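Local coordinates for protein uricase (PDB 4R8X) that catalyses, as a urate oxidase, the oxidation of urate to 5-hydroxyisourate, the first step on the route from urate to (S)-allantoin, at residues D11-L22 / T34-A45; L88-E97 / Y143-A151. All coordinates share one frame; numbering follows the deposited sequence.

Contact 1 of 2, residues D11-L22 / T34-A45; sequences DVYVFRTYANPL and TEKHNTIFGMNA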
loop_
_atom_site.group_PDB
_atom_site.type_symbol
_atom_site.label_atom_id
_atom_site.label_comp_id
_atom_site.label_asym_id
_atom_site.label_seq_id
_atom_site.Cartn_x
_atom_site.Cartn_y
_atom_site.Cartn_z
ATOM N N ASP D 11 -9.371 11.907 7.227
ATOM C CA ASP D 11 -8.299 12.421 6.361
ATOM C C ASP D 11 -8.374 13.933 6.209
ATOM O O ASP D 11 -8.162 14.490 5.111
ATOM C CB ASP D 11 -8.283 11.759 4.980
ATOM C CG ASP D 11 -7.624 10.389 4.984
ATOM O OD1 ASP D 11 -7.112 9.959 6.044
ATOM O OD2 ASP D 11 -7.623 9.755 3.910
ATOM N N VAL D 12 -8.669 14.591 7.319
ATOM C CA VAL D 12 -8.588 16.046 7.355
ATOM C C VAL D 12 -7.133 16.440 7.580
ATOM O O VAL D 12 -6.666 16.607 8.712
ATOM C CB VAL D 12 -9.483 16.663 8.453
ATOM C CG1 VAL D 12 -9.360 18.198 8.434
ATOM C CG2 VAL D 12 -10.922 16.228 8.265
ATOM N N TYR D 13 -6.399 16.552 6.483
ATOM C CA TYR D 13 -5.012 16.972 6.571
ATOM C C TYR D 13 -4.978 18.441 6.925
ATOM O O TYR D 13 -5.672 19.269 6.320
ATOM C CB TYR D 13 -4.241 16.709 5.273
ATOM C CG TYR D 13 -3.988 15.237 5.014
ATOM C CD1 TYR D 13 -2.913 14.585 5.599
ATOM C CD2 TYR D 13 -4.835 14.498 4.198
ATOM C CE1 TYR D 13 -2.670 13.229 5.365
ATOM C CE2 TYR D 13 -4.613 13.145 3.976
ATOM C CZ TYR D 13 -3.527 12.521 4.557
ATOM O OH TYR D 13 -3.284 11.186 4.326
ATOM N N VAL D 14 -4.205 18.758 7.949
ATOM C CA VAL D 14 -4.093 20.134 8.371
ATOM C C VAL D 14 -2.642 20.427 8.744
ATOM O O VAL D 14 -2.057 19.752 9.585
ATOM C CB VAL D 14 -5.122 20.477 9.478
ATOM C CG1 VAL D 14 -5.036 19.519 10.634
ATOM C CG2 VAL D 14 -4.937 21.891 9.934
ATOM N N PHE D 15 -2.055 21.396 8.047
ATOM C CA PHE D 15 -0.633 21.703 8.177
ATOM C C PHE D 15 -0.469 23.157 8.596
ATOM O O PHE D 15 -0.586 24.081 7.775
ATOM C CB PHE D 15 0.109 21.436 6.858
ATOM C CG PHE D 15 -0.209 20.099 6.232
ATOM C CD1 PHE D 15 -0.216 18.936 6.992
ATOM C CD2 PHE D 15 -0.507 20.012 4.881
ATOM C CE1 PHE D 15 -0.512 17.711 6.413
ATOM C CE2 PHE D 15 -0.795 18.788 4.296
ATOM C CZ PHE D 15 -0.783 17.637 5.054
ATOM N N ARG D 16 -0.242 23.371 9.886
ATOM C CA ARG D 16 -0.028 24.726 10.398
ATOM C C ARG D 16 1.456 25.044 10.397
ATOM O O ARG D 16 2.266 24.260 10.888
ATOM C CB ARG D 16 -0.608 24.861 11.814
ATOM C CG ARG D 16 -0.002 25.978 12.658
ATOM C CD ARG D 16 -0.518 27.352 12.256
ATOM N NE ARG D 16 0.178 28.382 13.021
ATOM C CZ ARG D 16 -0.165 28.758 14.247
ATOM N NH1 ARG D 16 -1.207 28.197 14.839
ATOM N NH2 ARG D 16 0.536 29.686 14.877
ATOM N N THR D 17 1.831 26.183 9.832
ATOM C CA THR D 17 3.233 26.569 9.873
ATOM C C THR D 17 3.497 27.516 11.043
ATOM O O THR D 17 2.632 28.308 11.428
ATOM C CB THR D 17 3.743 27.147 8.531
ATOM O OG1 THR D 17 2.796 28.084 8.010
ATOM C CG2 THR D 17 3.943 26.044 7.506
ATOM N N TYR D 18 4.680 27.390 11.627
ATOM C CA TYR D 18 5.112 28.236 12.738
ATOM C C TYR D 18 4.144 28.267 13.919
ATOM O O TYR D 18 3.752 29.337 14.397
ATOM C CB TYR D 18 5.461 29.650 12.245
ATOM C CG TYR D 18 6.617 29.635 11.266
ATOM C CD1 TYR D 18 7.923 29.451 11.705
ATOM C CD2 TYR D 18 6.398 29.780 9.899
ATOM C CE1 TYR D 18 8.975 29.418 10.810
ATOM C CE2 TYR D 18 7.442 29.747 9.003
ATOM C CZ TYR D 18 8.730 29.566 9.465
ATOM O OH TYR D 18 9.778 29.532 8.572
ATOM N N ALA D 19 3.762 27.086 14.394
ATOM C CA ALA D 19 3.028 27.010 15.648
ATOM C C ALA D 19 3.989 27.330 16.782
ATOM O O ALA D 19 5.205 27.289 16.615
ATOM C CB ALA D 19 2.424 25.636 15.844
ATOM N N ASN D 20 3.430 27.661 17.937
ATOM C CA ASN D 20 4.231 27.936 19.122
ATOM C C ASN D 20 5.166 26.770 19.432
ATOM O O ASN D 20 4.721 25.627 19.487
ATOM C CB ASN D 20 3.295 28.183 20.307
ATOM C CG ASN D 20 4.018 28.702 21.524
ATOM O OD1 ASN D 20 5.034 29.385 21.411
ATOM N ND2 ASN D 20 3.498 28.380 22.703
ATOM N N PRO D 21 6.469 27.048 19.616
ATOM C CA PRO D 21 7.368 25.926 19.904
ATOM C C PRO D 21 7.085 25.274 21.257
ATOM O O PRO D 21 6.666 25.933 22.210
ATOM C CB PRO D 21 8.762 26.577 19.898
ATOM C CG PRO D 21 8.604 27.809 19.075
ATOM C CD PRO D 21 7.211 28.300 19.379
ATOM N N LEU D 22 7.301 23.967 21.317
ATOM C CA LEU D 22 7.275 23.224 22.566
ATOM C C LEU D 22 8.691 23.260 23.143
ATOM O O LEU D 22 9.617 22.723 22.542
ATOM C CB LEU D 22 6.813 21.787 22.287
ATOM C CG LEU D 22 6.780 20.785 23.444
ATOM C CD1 LEU D 22 5.790 21.215 24.527
ATOM C CD2 LEU D 22 6.425 19.412 22.916
ATOM N N THR D 34 14.588 17.907 23.918
ATOM C CA THR D 34 14.010 18.784 24.939
ATOM C C THR D 34 13.139 19.894 24.370
ATOM O O THR D 34 12.552 20.662 25.126
ATOM C CB THR D 34 15.085 19.400 25.867
ATOM O OG1 THR D 34 16.060 20.101 25.084
ATOM C CG2 THR D 34 15.767 18.306 26.689
ATOM N N GLU D 35 13.062 19.981 23.048
ATOM C CA GLU D 35 12.205 20.969 22.408
ATOM C C GLU D 35 11.771 20.495 21.036
ATOM O O GLU D 35 12.485 19.752 20.366
ATOM C CB GLU D 35 12.895 22.331 22.298
ATOM C CG GLU D 35 14.108 22.356 21.382
ATOM C CD GLU D 35 14.723 23.738 21.236
ATOM O OE1 GLU D 35 15.811 23.833 20.623
ATOM O OE2 GLU D 35 14.131 24.727 21.722
ATOM N N LYS D 36 10.583 20.915 20.630
ATOM C CA LYS D 36 10.085 20.590 19.305
ATOM C C LYS D 36 9.663 21.906 18.669
ATOM O O LYS D 36 8.700 22.531 19.105
ATOM C CB LYS D 36 8.908 19.618 19.404
ATOM C CG LYS D 36 8.418 19.052 18.072
ATOM C CD LYS D 36 7.504 17.846 18.288
ATOM C CE LYS D 36 7.045 17.250 16.968
ATOM N NZ LYS D 36 6.325 15.953 17.164
ATOM N N HIS D 37 10.405 22.344 17.661
ATOM C CA HIS D 37 10.276 23.714 17.184
ATOM C C HIS D 37 8.932 24.048 16.537
ATOM O O HIS D 37 8.551 25.210 16.501
ATOM C CB HIS D 37 11.457 24.104 16.279
ATOM C CG HIS D 37 11.650 23.211 15.095
ATOM N ND1 HIS D 37 10.836 23.258 13.984
ATOM C CD2 HIS D 37 12.585 22.266 14.840
ATOM C CE1 HIS D 37 11.262 22.375 13.096
ATOM N NE2 HIS D 37 12.316 21.754 13.597
ATOM N N ASN D 38 8.227 23.045 16.018
ATOM C CA ASN D 38 6.888 23.241 15.430
ATOM C C ASN D 38 6.835 24.171 14.213
ATOM O O ASN D 38 5.800 24.787 13.933
ATOM C CB ASN D 38 5.860 23.689 16.476
ATOM C CG ASN D 38 5.491 22.582 17.455
ATOM O OD1 ASN D 38 5.587 21.392 17.139
ATOM N ND2 ASN D 38 5.061 22.971 18.657
ATOM N N THR D 39 7.947 24.268 13.489
ATOM C CA THR D 39 7.968 25.017 12.231
ATOM C C THR D 39 6.892 24.488 11.291
ATOM O O THR D 39 6.202 25.260 10.628
ATOM C CB THR D 39 9.351 24.948 11.571
ATOM O OG1 THR D 39 10.304 25.571 12.432
ATOM C CG2 THR D 39 9.361 25.665 10.218
ATOM N N ILE D 40 6.732 23.167 11.263
ATOM C CA ILE D 40 5.551 22.560 10.686
ATOM C C ILE D 40 4.853 21.794 11.801
ATOM O O ILE D 40 5.478 21.002 12.521
ATOM C CB ILE D 40 5.898 21.626 9.508
ATOM C CG1 ILE D 40 6.563 22.425 8.385
ATOM C CG2 ILE D 40 4.642 20.930 8.992
ATOM C CD1 ILE D 40 7.274 21.571 7.341
ATOM N N PHE D 41 3.565 22.078 11.969
ATOM C CA PHE D 41 2.727 21.421 12.957
ATOM C C PHE D 41 1.587 20.826 12.148
ATOM O O PHE D 41 0.546 21.466 11.949
ATOM C CB PHE D 41 2.225 22.480 13.952
ATOM C CG PHE D 41 1.425 21.940 15.109
ATOM C CD1 PHE D 41 2.049 21.294 16.160
ATOM C CD2 PHE D 41 0.052 22.129 15.164
ATOM C CE1 PHE D 41 1.309 20.829 17.252
ATOM C CE2 PHE D 41 -0.691 21.665 16.238
ATOM C CZ PHE D 41 -0.064 21.006 17.282
ATOM N N GLY D 42 1.807 19.608 11.647
ATOM C CA GLY D 42 0.887 19.001 10.704
ATOM C C GLY D 42 0.372 17.647 11.133
ATOM O O GLY D 42 1.056 16.898 11.831
ATOM N N MET D 43 -0.828 17.312 10.686
ATOM C CA MET D 43 -1.447 16.052 11.077
ATOM C C MET D 43 -2.541 15.654 10.102
ATOM O O MET D 43 -3.032 16.476 9.320
ATOM C CB MET D 43 -2.065 16.184 12.472
ATOM C CG MET D 43 -3.316 17.061 12.470
ATOM S SD MET D 43 -3.760 17.772 14.051
ATOM C CE MET D 43 -2.451 18.988 14.195
ATOM N N ASN D 44 -2.921 14.385 10.181
ATOM C CA ASN D 44 -4.105 13.857 9.554
ATOM C C ASN D 44 -5.122 13.693 10.682
ATOM O O ASN D 44 -4.971 12.802 11.519
ATOM C CB ASN D 44 -3.779 12.504 8.910
ATOM C CG ASN D 44 -4.981 11.862 8.254
ATOM O OD1 ASN D 44 -6.123 12.201 8.557
ATOM N ND2 ASN D 44 -4.730 10.916 7.345
ATOM N N ALA D 45 -6.144 14.550 10.691
ATOM C CA ALA D 45 -7.160 14.534 11.736
ATOM C C ALA D 45 -8.448 13.846 11.295
ATOM O O ALA D 45 -8.808 13.858 10.116
ATOM C CB ALA D 45 -7.459 15.954 12.218
HETATM O O HOH W 1 -8.129 10.218 9.205
HETATM O O HOH W 2 7.427 27.636 15.032
#
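V14 and M43 lie side by side on one face of an antiparallel beta ladder, in which strand 11-17 pairs with strand 40-45 in the tunnelling (T-fold) sheet of uricase. This is the tight part: V14 CG1, held between its own backbone N and carbonyl carbon (chi1 53°), presses on M43 CG at 3.5 Å, and V14 and M43 bond each other's backbone through both N-H groups. The same face carries V12 against A45 and, further on, F41, whose CB meets A19 CB from the loop at 3.7 Å; helices 69-82 and 88-102 cover it at V14 and M43. On the other face G42 lets the F15 ring come in edge-on, CD1 3.9 Å from G42 CA; W274 of the second subunit stacks on that ring, and the sheet runs on into that subunit. Beyond T17 the ladder breaks. N38 bridges the gap, its ND2 giving N20 O a nearly straight bond of 2.8 Å in the amide plane, before L22 and K36 pair again. The solvent side lies here, at N20 and E35; water 2 donates to both A19 O and H37 O. T39 CG2 makes an off-centre CH-pi contact with the Y18 ring. At the far end N44 CG lies over one face of the Y13 ring, the amide turned 42° from it. Water 1 links D11 N to N44 OD1, while N44 ND2 reaches D11 OD1 at 2.9 Å, the N-H almost straight but arriving from above the carboxylate plane, 49° out of it.

Contact 2 of 2, residues L88-E97 / Y143-A151; sequences LEGFLQYVCE and YVTATVEVA. Unlike the reference sequence in segment 143-151: V144 (reference Ala).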
loop_
_atom_site.group_PDB
_atom_site.type_symbol
_atom_site.label_atom_id
_atom_site.label_comp_id
_atom_site.label_asym_id
_atom_site.label_seq_id
_atom_site.Cartn_x
_atom_site.Cartn_y
_atom_site.Cartn_z
ATOM N N LEU D 88 -0.093 18.198 20.285
ATOM C CA LEU D 88 -1.162 17.576 19.520
ATOM C C LEU D 88 -2.399 17.420 20.399
ATOM O O LEU D 88 -3.511 17.735 19.979
ATOM C CB LEU D 88 -0.704 16.217 18.997
ATOM C CG LEU D 88 -1.646 15.514 18.024
ATOM C CD1 LEU D 88 -1.999 16.411 16.843
ATOM C CD2 LEU D 88 -0.987 14.244 17.521
ATOM N N GLU D 89 -2.197 16.944 21.628
ATOM C CA GLU D 89 -3.303 16.756 22.561
ATOM C C GLU D 89 -3.994 18.070 22.903
ATOM O O GLU D 89 -5.215 18.111 23.040
ATOM C CB GLU D 89 -2.821 16.099 23.850
ATOM C CG GLU D 89 -2.214 14.720 23.688
ATOM C CD GLU D 89 -0.703 14.740 23.505
ATOM O OE1 GLU D 89 -0.075 13.717 23.821
ATOM O OE2 GLU D 89 -0.140 15.762 23.059
ATOM N N GLY D 90 -3.200 19.124 23.070
ATOM C CA GLY D 90 -3.729 20.456 23.304
ATOM C C GLY D 90 -4.611 20.894 22.161
ATOM O O GLY D 90 -5.729 21.355 22.374
ATOM N N PHE D 91 -4.127 20.726 20.931
ATOM C CA PHE D 91 -4.920 21.123 19.783
ATOM C C PHE D 91 -6.234 20.344 19.681
ATOM O O PHE D 91 -7.281 20.933 19.446
ATOM C CB PHE D 91 -4.124 20.960 18.494
ATOM C CG PHE D 91 -4.904 21.317 17.263
ATOM C CD1 PHE D 91 -5.394 22.604 17.091
ATOM C CD2 PHE D 91 -5.169 20.362 16.288
ATOM C CE1 PHE D 91 -6.128 22.941 15.966
ATOM C CE2 PHE D 91 -5.892 20.687 15.158
ATOM C CZ PHE D 91 -6.375 21.981 14.987
ATOM N N LEU D 92 -6.184 19.026 19.873
ATOM C CA LEU D 92 -7.384 18.212 19.757
ATOM C C LEU D 92 -8.432 18.589 20.809
ATOM O O LEU D 92 -9.621 18.681 20.498
ATOM C CB LEU D 92 -7.043 16.717 19.836
ATOM C CG LEU D 92 -6.130 16.169 18.735
ATOM C CD1 LEU D 92 -6.134 14.654 18.815
ATOM C CD2 LEU D 92 -6.531 16.653 17.330
ATOM N N GLN D 93 -7.997 18.813 22.043
ATOM C CA GLN D 93 -8.968 19.202 23.062
ATOM C C GLN D 93 -9.579 20.571 22.761
ATOM O O GLN D 93 -10.778 20.763 22.929
ATOM C CB GLN D 93 -8.367 19.195 24.463
ATOM C CG GLN D 93 -9.415 19.470 25.521
ATOM C CD GLN D 93 -8.907 19.244 26.917
ATOM O OE1 GLN D 93 -7.896 18.577 27.125
ATOM N NE2 GLN D 93 -9.607 19.801 27.891
ATOM N N TYR D 94 -8.739 21.500 22.308
ATOM C CA TYR D 94 -9.164 22.828 21.883
ATOM C C TYR D 94 -10.275 22.741 20.836
ATOM O O TYR D 94 -11.308 23.408 20.943
ATOM C CB TYR D 94 -7.940 23.584 21.351
ATOM C CG TYR D 94 -8.173 24.916 20.664
ATOM C CD1 TYR D 94 -8.644 26.024 21.364
ATOM C CD2 TYR D 94 -7.831 25.087 19.323
ATOM C CE1 TYR D 94 -8.809 27.244 20.729
ATOM C CE2 TYR D 94 -7.997 26.296 18.689
ATOM C CZ TYR D 94 -8.484 27.372 19.389
ATOM O OH TYR D 94 -8.638 28.579 18.750
ATOM N N VAL D 95 -10.072 21.904 19.826
ATOM C CA VAL D 95 -11.060 21.728 18.758
ATOM C C VAL D 95 -12.357 21.071 19.232
ATOM O O VAL D 95 -13.441 21.526 18.875
ATOM C CB VAL D 95 -10.457 20.956 17.564
ATOM C CG1 VAL D 95 -11.533 20.588 16.538
ATOM C CG2 VAL D 95 -9.351 21.779 16.903
ATOM N N CYS D 96 -12.239 20.006 20.028
ATOM C CA CYS D 96 -13.408 19.348 20.613
ATOM C C CYS D 96 -14.275 20.339 21.372
ATOM O O CYS D 96 -15.493 20.384 21.193
ATOM C CB CYS D 96 -12.967 18.260 21.594
ATOM S SG CYS D 96 -12.277 16.757 20.869
ATOM N N GLU D 97 -13.635 21.110 22.241
ATOM C CA GLU D 97 -14.378 22.057 23.068
ATOM C C GLU D 97 -15.015 23.129 22.201
ATOM O O GLU D 97 -16.148 23.548 22.450
ATOM C CB GLU D 97 -13.457 22.650 24.128
ATOM C CG GLU D 97 -13.143 21.620 25.199
ATOM C CD GLU D 97 -12.032 22.007 26.154
ATOM O OE1 GLU D 97 -11.247 22.934 25.858
ATOM O OE2 GLU D 97 -11.950 21.362 27.219
ATOM N N TYR D 143 5.659 8.098 14.088
ATOM C CA TYR D 143 4.931 9.350 14.131
ATOM C C TYR D 143 4.080 9.433 15.393
ATOM O O TYR D 143 3.656 8.414 15.941
ATOM C CB TYR D 143 4.093 9.521 12.854
ATOM C CG TYR D 143 3.056 8.445 12.648
ATOM C CD1 TYR D 143 3.355 7.287 11.931
ATOM C CD2 TYR D 143 1.779 8.575 13.180
ATOM C CE1 TYR D 143 2.403 6.295 11.743
ATOM C CE2 TYR D 143 0.822 7.599 12.999
ATOM C CZ TYR D 143 1.136 6.458 12.288
ATOM O OH TYR D 143 0.183 5.483 12.123
ATOM N N VAL D 144 3.838 10.660 15.831
ATOM C CA VAL D 144 3.081 10.925 17.036
ATOM C C VAL D 144 1.594 10.729 16.808
ATOM O O VAL D 144 1.057 11.073 15.762
ATOM C CB VAL D 144 3.353 12.366 17.513
ATOM C CG1 VAL D 144 2.577 12.676 18.787
ATOM C CG2 VAL D 144 4.839 12.568 17.749
ATOM N N THR D 145 0.918 10.184 17.814
ATOM C CA THR D 145 -0.526 10.018 17.754
ATOM C C THR D 145 -1.195 10.640 18.986
ATOM O O THR D 145 -0.564 10.814 20.032
ATOM C CB THR D 145 -0.922 8.523 17.669
ATOM O OG1 THR D 145 -0.445 7.834 18.834
ATOM C CG2 THR D 145 -0.320 7.877 16.413
ATOM N N ALA D 146 -2.472 10.989 18.841
ATOM C CA ALA D 146 -3.284 11.428 19.978
ATOM C C ALA D 146 -4.764 11.283 19.668
ATOM O O ALA D 146 -5.167 11.332 18.509
ATOM C CB ALA D 146 -2.949 12.871 20.359
ATOM N N THR D 147 -5.559 11.101 20.720
ATOM C CA THR D 147 -7.012 11.132 20.628
ATOM C C THR D 147 -7.531 11.924 21.803
ATOM O O THR D 147 -7.043 11.775 22.921
ATOM C CB THR D 147 -7.622 9.715 20.708
ATOM O OG1 THR D 147 -7.241 8.962 19.554
ATOM C CG2 THR D 147 -9.135 9.761 20.751
ATOM N N VAL D 148 -8.498 12.796 21.542
ATOM C CA VAL D 148 -9.235 13.424 22.629
ATOM C C VAL D 148 -10.716 13.373 22.323
ATOM O O VAL D 148 -11.140 13.715 21.228
ATOM C CB VAL D 148 -8.809 14.892 22.855
ATOM C CG1 VAL D 148 -9.618 15.492 24.015
ATOM C CG2 VAL D 148 -7.328 14.978 23.166
ATOM N N GLU D 149 -11.515 12.913 23.286
ATOM C CA GLU D 149 -12.956 12.987 23.146
ATOM C C GLU D 149 -13.509 13.756 24.340
ATOM O O GLU D 149 -13.162 13.474 25.492
ATOM C CB GLU D 149 -13.600 11.598 23.039
ATOM C CG GLU D 149 -15.105 11.652 22.784
ATOM C CD GLU D 149 -15.727 10.319 22.393
ATOM O OE1 GLU D 149 -14.997 9.373 22.063
ATOM O OE2 GLU D 149 -16.963 10.217 22.403
ATOM N N VAL D 150 -14.339 14.751 24.044
ATOM C CA VAL D 150 -14.942 15.581 25.072
ATOM C C VAL D 150 -16.455 15.406 25.005
ATOM O O VAL D 150 -17.035 15.404 23.920
ATOM C CB VAL D 150 -14.550 17.059 24.887
ATOM C CG1 VAL D 150 -15.244 17.934 25.948
ATOM C CG2 VAL D 150 -13.049 17.220 25.006
ATOM N N ALA D 151 -17.084 15.241 26.172
ATOM C CA ALA D 151 -18.535 15.138 26.270
ATOM C C ALA D 151 -19.105 16.238 27.160
ATOM O O ALA D 151 -18.446 16.735 28.073
ATOM C CB ALA D 151 -18.945 13.759 26.808
HETATM O O HOH W 3 1.395 12.321 21.753
#
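V148 sets its two methyls against neighbouring residues of the helix: CG1 rests against Q93 CA and CB, both at 3.9 Å, while CG2 faces L92 CB and E89 O. With CG1 anti to the backbone N (chi1 -180°), the fork opens toward helix 88-97. A146, having only CB to offer, is met by L88 CD2 at 3.7 Å and, from the next turn, by L92 CD1, which also leans on A146 O. L88 CD2 reaches on to V144 CG1, a valine where the reference sequence has alanine. This is the T-fold arrangement of a helix laid on one face of an antiparallel sheet, its axis 7.7 Å from that of strand 143-151 and running 27° from it. Replacing V148 by an alanine would probably open a gap under L92 and Q93, both methyls that touch them being lost. Toward the strand's C-terminal end C96 takes over: its CB meets V150 CG2 at 3.6 Å, and SG, anti to the carbonyl carbon (chi1 -73°), turns back to V148 O at 3.3 Å. Polar groups stay at the flank. Water 3 donates to E89 OE1 and T145 O, while S164 and Y222 bind the same carboxylate; Q93 NE2 gives E97 OE2 a 2.9 Å bond, straight and in the amide plane but meeting the carboxylate from above its plane.

In the fold
Contact 1 closes before contact 2 opens along the chain, yet their centres are only 13 Å apart, and both build on the same antiparallel sheet, in which strand 108-125 pairs with 40-50 and with 143-153. Helix 88-102 joins them: M43 SD packs on L88 CD1 at 3.6 Å and M43 CE on F91 CD2 at 3.7 Å, so one helix covers strands from both contacts. K36 NZ, salt-bridged to E115 and E226, also passes V144 CG2 at 3.7 Å. Contact 1 reaches other subunits; contact 2 is touched by no other chain. Both lie away from the predicted urate-binding residues, F179, R196, Q245 and N271.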